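Local coordinates for protein monomethylamine methyltransferase MtmB1 (Methanosarcina barkeri, PDB 1NTH) that catalyses transfer of the methyl group from monomethylamine to the corrinoid cofactor of its partner protein MtmC, in methanogenesis from methylamine, at residues K35-D46 with M58-M69; I156-R165 with L178-I187. All coordinates share one frame; numbering follows the deposited sequence.

Contact 1: K35-D46 with M58-M69; sequences KAMELKQKYGLD and MMEKLFKAGFEM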
loop_
_atom_site.group_PDB
_atom_site.type_symbol
_atom_site.label_atom_id
_atom_site.label_comp_id
_atom_site.label_asym_id
_atom_site.label_seq_id
_atom_site.Cartn_x
_atom_site.Cartn_y
_atom_site.Cartn_z
ATOM N N LYS A 35 9.588 47.338 -20.483
ATOM C CA LYS A 35 9.178 47.344 -19.086
ATOM C C LYS A 35 10.343 47.147 -18.121
ATOM O O LYS A 35 10.403 47.794 -17.075
ATOM C CB LYS A 35 8.112 46.275 -18.839
ATOM C CG LYS A 35 7.497 46.342 -17.448
ATOM C CD LYS A 35 6.828 47.683 -17.193
ATOM C CE LYS A 35 5.647 47.901 -18.121
ATOM N NZ LYS A 35 4.965 49.191 -17.840
ATOM N N ALA A 36 11.269 46.260 -18.464
ATOM C CA ALA A 36 12.415 46.013 -17.592
ATOM C C ALA A 36 13.249 47.288 -17.493
ATOM O O ALA A 36 13.705 47.667 -16.414
ATOM C CB ALA A 36 13.257 44.874 -18.139
ATOM N N MET A 37 13.433 47.948 -18.631
ATOM C CA MET A 37 14.201 49.187 -18.704
ATOM C C MET A 37 13.520 50.280 -17.881
ATOM O O MET A 37 14.170 51.012 -17.135
ATOM C CB MET A 37 14.302 49.629 -20.165
ATOM C CG MET A 37 15.101 50.898 -20.375
ATOM S SD MET A 37 15.192 51.339 -22.118
ATOM C CE MET A 37 16.747 50.594 -22.575
ATOM N N GLU A 38 12.206 50.382 -18.035
ATOM C CA GLU A 38 11.406 51.368 -17.322
ATOM C C GLU A 38 11.481 51.176 -15.808
ATOM O O GLU A 38 11.714 52.121 -15.056
ATOM C CB GLU A 38 9.947 51.273 -17.780
ATOM C CG GLU A 38 8.975 52.113 -16.971
ATOM C CD GLU A 38 7.533 51.922 -17.408
ATOM O OE1 GLU A 38 7.255 50.969 -18.168
ATOM O OE2 GLU A 38 6.673 52.723 -16.983
ATOM N N LEU A 39 11.288 49.939 -15.364
ATOM C CA LEU A 39 11.319 49.642 -13.939
ATOM C C LEU A 39 12.701 49.818 -13.321
ATOM O O LEU A 39 12.819 50.257 -12.171
ATOM C CB LEU A 39 10.793 48.226 -13.703
ATOM C CG LEU A 39 9.332 48.060 -14.133
ATOM C CD1 LEU A 39 8.908 46.604 -13.992
ATOM C CD2 LEU A 39 8.442 48.964 -13.293
ATOM N N LYS A 40 13.752 49.493 -14.068
ATOM C CA LYS A 40 15.100 49.658 -13.541
ATOM C C LYS A 40 15.350 51.126 -13.208
ATOM O O LYS A 40 15.862 51.455 -12.141
ATOM C CB LYS A 40 16.155 49.193 -14.547
ATOM C CG LYS A 40 17.577 49.450 -14.055
ATOM C CD LYS A 40 18.629 49.121 -15.092
ATOM C CE LYS A 40 20.017 49.445 -14.563
ATOM N NZ LYS A 40 21.081 49.137 -15.553
ATOM N N GLN A 41 14.977 52.011 -14.126
ATOM C CA GLN A 41 15.186 53.438 -13.914
ATOM C C GLN A 41 14.223 54.026 -12.886
ATOM O O GLN A 41 14.632 54.798 -12.020
ATOM C CB GLN A 41 15.067 54.184 -15.249
ATOM C CG GLN A 41 15.367 55.683 -15.179
ATOM C CD GLN A 41 16.689 56.009 -14.501
ATOM O OE1 GLN A 41 17.659 55.250 -14.587
ATOM N NE2 GLN A 41 16.736 57.156 -13.833
ATOM N N LYS A 42 12.949 53.659 -12.970
ATOM C CA LYS A 42 11.963 54.172 -12.028
ATOM C C LYS A 42 12.304 53.842 -10.580
ATOM O O LYS A 42 12.091 54.665 -9.691
ATOM C CB LYS A 42 10.584 53.588 -12.361
ATOM C CG LYS A 42 9.536 53.764 -11.269
ATOM C CD LYS A 42 8.264 52.985 -11.585
ATOM C CE LYS A 42 7.265 53.067 -10.440
ATOM N NZ LYS A 42 6.007 52.328 -10.735
ATOM N N TYR A 43 12.843 52.652 -10.339
ATOM C CA TYR A 43 13.212 52.264 -8.980
ATOM C C TYR A 43 14.687 52.517 -8.687
ATOM O O TYR A 43 15.163 52.241 -7.588
ATOM C CB TYR A 43 12.874 50.789 -8.729
ATOM C CG TYR A 43 11.396 50.534 -8.562
ATOM C CD1 TYR A 43 10.617 50.088 -9.629
ATOM C CD2 TYR A 43 10.769 50.765 -7.339
ATOM C CE1 TYR A 43 9.246 49.878 -9.480
ATOM C CE2 TYR A 43 9.402 50.560 -7.179
ATOM C CZ TYR A 43 8.649 50.116 -8.252
ATOM O OH TYR A 43 7.299 49.907 -8.091
ATOM N N GLY A 44 15.403 53.046 -9.674
ATOM C CA GLY A 44 16.816 53.338 -9.501
ATOM C C GLY A 44 17.651 52.152 -9.060
ATOM O O GLY A 44 18.522 52.281 -8.199
ATOM N N LEU A 45 17.405 50.992 -9.656
ATOM C CA LEU A 45 18.151 49.797 -9.288
ATOM C C LEU A 45 19.616 49.867 -9.703
ATOM O O LEU A 45 19.938 50.161 -10.853
ATOM C CB LEU A 45 17.494 48.555 -9.895
ATOM C CG LEU A 45 16.028 48.336 -9.515
ATOM C CD1 LEU A 45 15.532 47.037 -10.143
ATOM C CD2 LEU A 45 15.879 48.288 -7.999
ATOM N N ASP A 46 20.496 49.595 -8.746
ATOM C CA ASP A 46 21.938 49.608 -8.960
ATOM C C ASP A 46 22.524 48.623 -7.952
ATOM O O ASP A 46 22.500 48.877 -6.747
ATOM C CB ASP A 46 22.497 51.009 -8.698
ATOM C CG ASP A 46 23.967 51.134 -9.065
ATOM O OD1 ASP A 46 24.638 50.096 -9.229
ATOM O OD2 ASP A 46 24.454 52.280 -9.180
ATOM N N MET A 58 17.295 48.733 -1.363
ATOM C CA MET A 58 17.457 48.411 -2.776
ATOM C C MET A 58 16.750 47.088 -3.071
ATOM O O MET A 58 16.147 46.916 -4.132
ATOM C CB MET A 58 18.945 48.303 -3.124
ATOM C CG MET A 58 19.244 48.171 -4.612
ATOM S SD MET A 58 18.718 49.619 -5.562
ATOM C CE MET A 58 20.049 50.764 -5.186
ATOM N N MET A 59 16.819 46.158 -2.122
ATOM C CA MET A 59 16.173 44.860 -2.291
ATOM C C MET A 59 14.661 45.018 -2.370
ATOM O O MET A 59 14.006 44.367 -3.183
ATOM C CB MET A 59 16.544 43.932 -1.134
ATOM C CG MET A 59 18.000 43.507 -1.150
ATOM S SD MET A 59 18.491 42.713 0.389
ATOM C CE MET A 59 17.521 41.206 0.301
ATOM N N GLU A 60 14.106 45.884 -1.527
ATOM C CA GLU A 60 12.667 46.108 -1.535
ATOM C C GLU A 60 12.229 46.714 -2.864
ATOM O O GLU A 60 11.159 46.390 -3.376
ATOM C CB GLU A 60 12.249 47.018 -0.378
ATOM C CG GLU A 60 10.774 47.385 -0.408
ATOM C CD GLU A 60 10.302 48.030 0.880
ATOM O OE1 GLU A 60 11.035 48.880 1.427
ATOM O OE2 GLU A 60 9.189 47.690 1.337
ATOM N N LYS A 61 13.052 47.592 -3.427
ATOM C CA LYS A 61 12.708 48.192 -4.712
ATOM C C LYS A 61 12.771 47.131 -5.809
ATOM O O LYS A 61 11.967 47.144 -6.739
ATOM C CB LYS A 61 13.651 49.355 -5.029
ATOM C CG LYS A 61 13.465 50.535 -4.086
ATOM C CD LYS A 61 14.238 51.761 -4.541
ATOM C CE LYS A 61 15.735 51.511 -4.559
ATOM N NZ LYS A 61 16.482 52.695 -5.082
ATOM N N LEU A 62 13.720 46.208 -5.691
ATOM C CA LEU A 62 13.843 45.132 -6.672
ATOM C C LEU A 62 12.607 44.238 -6.594
ATOM O O LEU A 62 12.095 43.784 -7.615
ATOM C CB LEU A 62 15.100 44.296 -6.410
ATOM C CG LEU A 62 15.211 42.989 -7.209
ATOM C CD1 LEU A 62 15.142 43.281 -8.706
ATOM C CD2 LEU A 62 16.516 42.280 -6.860
ATOM N N PHE A 63 12.127 43.986 -5.380
ATOM C CA PHE A 63 10.944 43.149 -5.223
ATOM C C PHE A 63 9.744 43.833 -5.867
ATOM O O PHE A 63 8.977 43.205 -6.600
ATOM C CB PHE A 63 10.644 42.890 -3.744
ATOM C CG PHE A 63 9.407 42.068 -3.519
ATOM C CD1 PHE A 63 9.379 40.722 -3.873
ATOM C CD2 PHE A 63 8.256 42.647 -2.999
ATOM C CE1 PHE A 63 8.220 39.964 -3.708
ATOM C CE2 PHE A 63 7.091 41.898 -2.830
ATOM C CZ PHE A 63 7.076 40.555 -3.189
ATOM N N LYS A 64 9.580 45.122 -5.588
ATOM C CA LYS A 64 8.468 45.873 -6.155
ATOM C C LYS A 64 8.558 45.895 -7.677
ATOM O O LYS A 64 7.545 45.789 -8.362
ATOM C CB LYS A 64 8.453 47.300 -5.605
ATOM C CG LYS A 64 8.068 47.371 -4.135
ATOM C CD LYS A 64 8.051 48.814 -3.653
ATOM C CE LYS A 64 7.602 48.906 -2.205
ATOM N NZ LYS A 64 7.582 50.313 -1.711
ATOM N N ALA A 65 9.774 46.024 -8.197
ATOM C CA ALA A 65 9.988 46.039 -9.644
ATOM C C ALA A 65 9.573 44.702 -10.259
ATOM O O ALA A 65 8.888 44.662 -11.282
ATOM C CB ALA A 65 11.453 46.321 -9.952
ATOM N N GLY A 66 9.996 43.606 -9.633
ATOM C CA GLY A 66 9.645 42.287 -10.135
ATOM C C GLY A 66 8.144 42.052 -10.112
ATOM O O GLY A 66 7.578 41.487 -11.049
ATOM N N PHE A 67 7.501 42.481 -9.029
ATOM C CA PHE A 67 6.059 42.336 -8.876
ATOM C C PHE A 67 5.362 43.138 -9.977
ATOM O O PHE A 67 4.450 42.644 -10.641
ATOM C CB PHE A 67 5.625 42.867 -7.505
ATOM C CG PHE A 67 4.173 42.620 -7.176
ATOM C CD1 PHE A 67 3.813 41.652 -6.240
ATOM C CD2 PHE A 67 3.166 43.368 -7.782
ATOM C CE1 PHE A 67 2.475 41.435 -5.913
ATOM C CE2 PHE A 67 1.825 43.160 -7.464
ATOM C CZ PHE A 67 1.476 42.191 -6.524
ATOM N N GLU A 68 5.805 44.378 -10.170
ATOM C CA GLU A 68 5.200 45.247 -11.174
ATOM C C GLU A 68 5.432 44.735 -12.590
ATOM O O GLU A 68 4.574 44.887 -13.461
ATOM C CB GLU A 68 5.758 46.667 -11.040
ATOM C CG GLU A 68 4.916 47.731 -11.729
ATOM C CD GLU A 68 5.486 49.130 -11.565
ATOM O OE1 GLU A 68 6.014 49.439 -10.473
ATOM O OE2 GLU A 68 5.393 49.924 -12.525
ATOM N N MET A 69 6.590 44.131 -12.824
ATOM C CA MET A 69 6.892 43.573 -14.136
ATOM C C MET A 69 5.843 42.516 -14.476
ATOM O O MET A 69 5.257 42.520 -15.559
ATOM C CB MET A 69 8.282 42.932 -14.102
ATOM C CG MET A 69 8.766 42.355 -15.422
ATOM S SD MET A 69 9.346 43.623 -16.568
ATOM C CE MET A 69 9.536 42.668 -18.057
HETATM O O HOH W 1 5.000 50.652 -15.100
#
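Tyr43 lays its ring along helix 56-73, one face over Lys61 O and the backbone N of Ala65, while CD1 leans on Ala65 CB at 3.9 Å. With CG anti to the carbonyl carbon (chi1 -74°), the ring points its hydroxyl at Glu68, and OH donates to OE1 over 2.7 Å, nearly along the C-O axis of a carboxylate turned 69° from the ring. Lys42 reaches the same oxygen from the syn side, its extended chain bringing NZ to 2.9 Å from Glu68 OE1; in the conformers modelled here, one oxygen takes two donors. Leu39 CD2 lies against that carboxylate, and a water joins Glu68 OE2 to Lys35 NZ. Lys61 runs past the tyrosine in the opposite direction, and NZ donates to Tyr43 O over 2.9 Å. A leucine in place of Tyr43 would probably cost Glu68 OE1 its hydroxyl donor and leave Lys61 O and Ala65 N less covered. On the apolar side, Leu45 CD1 meets Leu62 CD1 at 4.0 Å, and the Met69 sulfur slides along Lys35. Gly44, at positive phi, ends the first helix in a Schellman motif; the axes of 35-42 and 58-69 approach to 9.8 Å at 152°, an antiparallel helical hairpin.

Contact 2: I156-R165 with L178-I187; sequences IVNGVMTSVR and LAAKTETRLI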
loop_
_atom_site.group_PDB
_atom_site.type_symbol
_atom_site.label_atom_id
_atom_site.label_comp_id
_atom_site.label_asym_id
_atom_site.label_seq_id
_atom_site.Cartn_x
_atom_site.Cartn_y
_atom_site.Cartn_z
ATOM N N ILE A 156 18.552 13.318 -6.067
ATOM C CA ILE A 156 19.149 13.186 -7.393
ATOM C C ILE A 156 18.425 14.015 -8.448
ATOM O O ILE A 156 17.199 14.077 -8.452
ATOM C CB ILE A 156 19.100 11.713 -7.888
ATOM C CG1 ILE A 156 19.824 10.785 -6.906
ATOM C CG2 ILE A 156 19.693 11.610 -9.298
ATOM C CD1 ILE A 156 21.307 11.063 -6.745
ATOM N N VAL A 157 19.182 14.670 -9.324
ATOM C CA VAL A 157 18.563 15.384 -10.435
ATOM C C VAL A 157 18.923 14.520 -11.645
ATOM O O VAL A 157 20.096 14.326 -11.969
ATOM C CB VAL A 157 19.077 16.837 -10.603
ATOM C CG1 VAL A 157 20.594 16.896 -10.547
ATOM C CG2 VAL A 157 18.562 17.395 -11.922
ATOM N N ASN A 158 17.895 13.988 -12.294
ATOM C CA ASN A 158 18.054 13.075 -13.419
ATOM C C ASN A 158 18.813 13.539 -14.655
ATOM O O ASN A 158 18.761 14.707 -15.046
ATOM C CB ASN A 158 16.681 12.583 -13.880
ATOM C CG ASN A 158 15.888 11.921 -12.768
ATOM O OD1 ASN A 158 16.356 11.805 -11.630
ATOM N ND2 ASN A 158 14.679 11.481 -13.095
ATOM N N GLY A 159 19.501 12.587 -15.273
ATOM C CA GLY A 159 20.209 12.852 -16.509
ATOM C C GLY A 159 19.245 12.458 -17.619
ATOM O O GLY A 159 18.138 11.979 -17.346
ATOM N N VAL A 160 19.653 12.655 -18.868
ATOM C CA VAL A 160 18.826 12.318 -20.021
ATOM C C VAL A 160 19.358 11.053 -20.690
ATOM O O VAL A 160 20.554 10.944 -20.941
ATOM C CB VAL A 160 18.837 13.477 -21.058
ATOM C CG1 VAL A 160 18.318 12.992 -22.406
ATOM C CG2 VAL A 160 17.986 14.633 -20.546
ATOM N N MET A 161 18.473 10.099 -20.972
ATOM C CA MET A 161 18.876 8.858 -21.633
ATOM C C MET A 161 19.081 9.153 -23.119
ATOM O O MET A 161 18.152 9.606 -23.785
ATOM C CB MET A 161 17.784 7.786 -21.494
ATOM C CG MET A 161 17.459 7.369 -20.061
ATOM S SD MET A 161 16.262 5.998 -19.983
ATOM C CE MET A 161 17.328 4.601 -20.424
ATOM N N THR A 162 20.280 8.912 -23.644
ATOM C CA THR A 162 20.507 9.170 -25.064
ATOM C C THR A 162 19.777 8.122 -25.893
ATOM O O THR A 162 19.488 8.335 -27.069
ATOM C CB THR A 162 22.013 9.182 -25.431
ATOM O OG1 THR A 162 22.634 7.960 -25.014
ATOM C CG2 THR A 162 22.706 10.363 -24.763
ATOM N N SER A 163 19.479 6.983 -25.273
ATOM C CA SER A 163 18.736 5.925 -25.944
ATOM C C SER A 163 18.089 5.015 -24.912
ATOM O O SER A 163 18.517 4.958 -23.758
ATOM C CB SER A 163 19.649 5.090 -26.860
ATOM O OG SER A 163 20.553 4.279 -26.123
ATOM N N VAL A 164 17.027 4.337 -25.328
ATOM C CA VAL A 164 16.344 3.379 -24.473
ATOM C C VAL A 164 16.110 2.182 -25.392
ATOM O O VAL A 164 15.529 2.318 -26.471
ATOM C CB VAL A 164 15.019 3.951 -23.897
ATOM C CG1 VAL A 164 14.038 4.287 -25.012
ATOM C CG2 VAL A 164 14.425 2.957 -22.915
ATOM N N ARG A 165 16.590 1.015 -24.972
ATOM C CA ARG A 165 16.498 -0.188 -25.789
ATOM C C ARG A 165 17.159 0.078 -27.144
ATOM O O ARG A 165 16.710 -0.397 -28.188
ATOM C CB ARG A 165 15.039 -0.642 -25.949
ATOM C CG ARG A 165 14.619 -1.600 -24.832
ATOM C CD ARG A 165 13.124 -1.881 -24.791
ATOM N NE ARG A 165 12.610 -2.496 -26.011
ATOM C CZ ARG A 165 11.356 -2.914 -26.152
ATOM N NH1 ARG A 165 10.500 -2.788 -25.145
ATOM N NH2 ARG A 165 10.949 -3.438 -27.301
ATOM N N LEU A 178 8.475 5.314 -22.920
ATOM C CA LEU A 178 9.309 4.291 -22.293
ATOM C C LEU A 178 10.450 4.941 -21.511
ATOM O O LEU A 178 10.729 4.558 -20.370
ATOM C CB LEU A 178 9.878 3.339 -23.357
ATOM C CG LEU A 178 10.815 2.235 -22.849
ATOM C CD1 LEU A 178 10.075 1.351 -21.850
ATOM C CD2 LEU A 178 11.318 1.405 -24.025
ATOM N N ALA A 179 11.107 5.928 -22.116
ATOM C CA ALA A 179 12.214 6.610 -21.453
ATOM C C ALA A 179 11.757 7.384 -20.220
ATOM O O ALA A 179 12.451 7.400 -19.203
ATOM C CB ALA A 179 12.921 7.557 -22.435
ATOM N N ALA A 180 10.590 8.017 -20.306
ATOM C CA ALA A 180 10.067 8.793 -19.187
ATOM C C ALA A 180 9.875 7.922 -17.943
ATOM O O ALA A 180 10.205 8.338 -16.831
ATOM C CB ALA A 180 8.740 9.450 -19.576
ATOM N N LYS A 181 9.339 6.722 -18.131
ATOM C CA LYS A 181 9.125 5.820 -17.003
ATOM C C LYS A 181 10.438 5.168 -16.581
ATOM O O LYS A 181 10.765 5.114 -15.394
ATOM C CB LYS A 181 8.123 4.719 -17.366
ATOM C CG LYS A 181 6.722 5.208 -17.704
ATOM C CD LYS A 181 5.792 4.024 -17.930
ATOM C CE LYS A 181 4.436 4.447 -18.493
ATOM N NZ LYS A 181 3.630 5.272 -17.545
ATOM N N THR A 182 11.196 4.696 -17.569
ATOM C CA THR A 182 12.461 4.004 -17.325
ATOM C C THR A 182 13.534 4.838 -16.629
ATOM O O THR A 182 14.246 4.347 -15.748
ATOM C CB THR A 182 13.030 3.466 -18.654
ATOM O OG1 THR A 182 12.073 2.582 -19.250
ATOM C CG2 THR A 182 14.335 2.714 -18.425
ATOM N N GLU A 183 13.648 6.097 -17.034
ATOM C CA GLU A 183 14.628 7.018 -16.473
ATOM C C GLU A 183 14.682 6.954 -14.945
ATOM O O GLU A 183 15.720 6.636 -14.363
ATOM C CB GLU A 183 14.279 8.435 -16.936
ATOM C CG GLU A 183 15.113 9.557 -16.358
ATOM C CD GLU A 183 14.566 10.913 -16.776
ATOM O OE1 GLU A 183 14.051 11.653 -15.911
ATOM O OE2 GLU A 183 14.638 11.226 -17.981
ATOM N N THR A 184 13.565 7.243 -14.288
ATOM C CA THR A 184 13.561 7.226 -12.832
ATOM C C THR A 184 13.615 5.820 -12.251
ATOM O O THR A 184 14.185 5.619 -11.178
ATOM C CB THR A 184 12.347 7.994 -12.272
ATOM O OG1 THR A 184 12.454 9.374 -12.652
ATOM C CG2 THR A 184 12.309 7.918 -10.747
ATOM N N ARG A 185 13.033 4.843 -12.942
ATOM C CA ARG A 185 13.085 3.470 -12.443
ATOM C C ARG A 185 14.548 3.042 -12.329
ATOM O O ARG A 185 14.958 2.466 -11.322
ATOM C CB ARG A 185 12.315 2.524 -13.373
ATOM C CG ARG A 185 10.809 2.571 -13.155
ATOM C CD ARG A 185 10.031 1.788 -14.210
ATOM N NE ARG A 185 8.631 1.638 -13.818
ATOM C CZ ARG A 185 7.639 1.318 -14.646
ATOM N NH1 ARG A 185 7.877 1.114 -15.934
ATOM N NH2 ARG A 185 6.402 1.205 -14.177
ATOM N N LEU A 186 15.343 3.340 -13.354
ATOM C CA LEU A 186 16.760 2.988 -13.327
ATOM C C LEU A 186 17.523 3.785 -12.271
ATOM O O LEU A 186 18.382 3.246 -11.571
ATOM C CB LEU A 186 17.404 3.237 -14.695
ATOM C CG LEU A 186 16.953 2.348 -15.852
ATOM C CD1 LEU A 186 17.640 2.795 -17.136
ATOM C CD2 LEU A 186 17.289 0.893 -15.539
ATOM N N ILE A 187 17.216 5.074 -12.162
ATOM C CA ILE A 187 17.896 5.928 -11.199
ATOM C C ILE A 187 17.621 5.503 -9.763
ATOM O O ILE A 187 18.538 5.473 -8.935
ATOM C CB ILE A 187 17.518 7.407 -11.418
ATOM C CG1 ILE A 187 18.128 7.881 -12.742
ATOM C CG2 ILE A 187 18.016 8.264 -10.260
ATOM C CD1 ILE A 187 17.661 9.253 -13.195
#
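The amide of Asn158 meets Glu183 on helix 174-193, CG lying beside its own backbone N (chi1 -56°), and Glu183 sends out an extended chain, its CG anti to the backbone N. Asn158 ND2 then donates to Glu183 OE1 over 2.9 Å in a nearly straight bond of 168°. The oxygen lies close to the amide plane and is met on its anti side, and the amide and carboxylate planes stand almost perpendicular, at 86°. A weak second bond, 3.1 Å long, runs from Asn158 ND2 to Thr184 OG1, so the amide nitrogen straddles two successive helix residues. Ile187 presses CD1 against the same amide, 3.2 Å from Asn158 CG, and its CG2 meets Ile156 CG2. Two further bonds from outside the segments hold the carboxylate, Glu205 N to OE1 and Thr206 OG1 with OE2, which fits a buried acid fixed in rotation.

Further along, Met161 bends at its last torsion and lays its sulfur over the helix backbone; its CE lies 3.8 Å from Leu186 CD1, the two side chains crossing at about a right angle. Val164 CG2 packs 3.6 Å from Leu178 CD2, which also touches Arg165 CD.

The guanidinium of Arg165 goes to other chains, to Met193 O of the second subunit and Asp8 of the third. Within the chain, strand 160-161 pairs in parallel with strand 134-135, and Phe140 of helix 140-148 packs on both Met161 and Ile187. Strand 155-156, beside strand 125-128 of the parallel barrel sheet, thus leads into a chain that crosses helix 174-193 close to the subunit boundary.

In the fold
Contact 1 and contact 2 lie on opposite sides of the chain's centre, their own centres 41 Å apart and their nearest atoms about 25 Å apart. They follow one another along the sequence and do not touch. Contact 1 packs on helices 271-288 and 309-325, whereas contact 2 continues from barrel strand 155-156. Contact 2 is probably the one near the active site: Asn158 touches Val201, and Glu183 bonds to Glu205 and Thr206, which flank the pyrrolysine in sequence; contact 1 has no such link. No other chain of the assembly reaches contact 1, which is partly buried, while contact 2 is buried throughout and meets two further subunits of the hexamer.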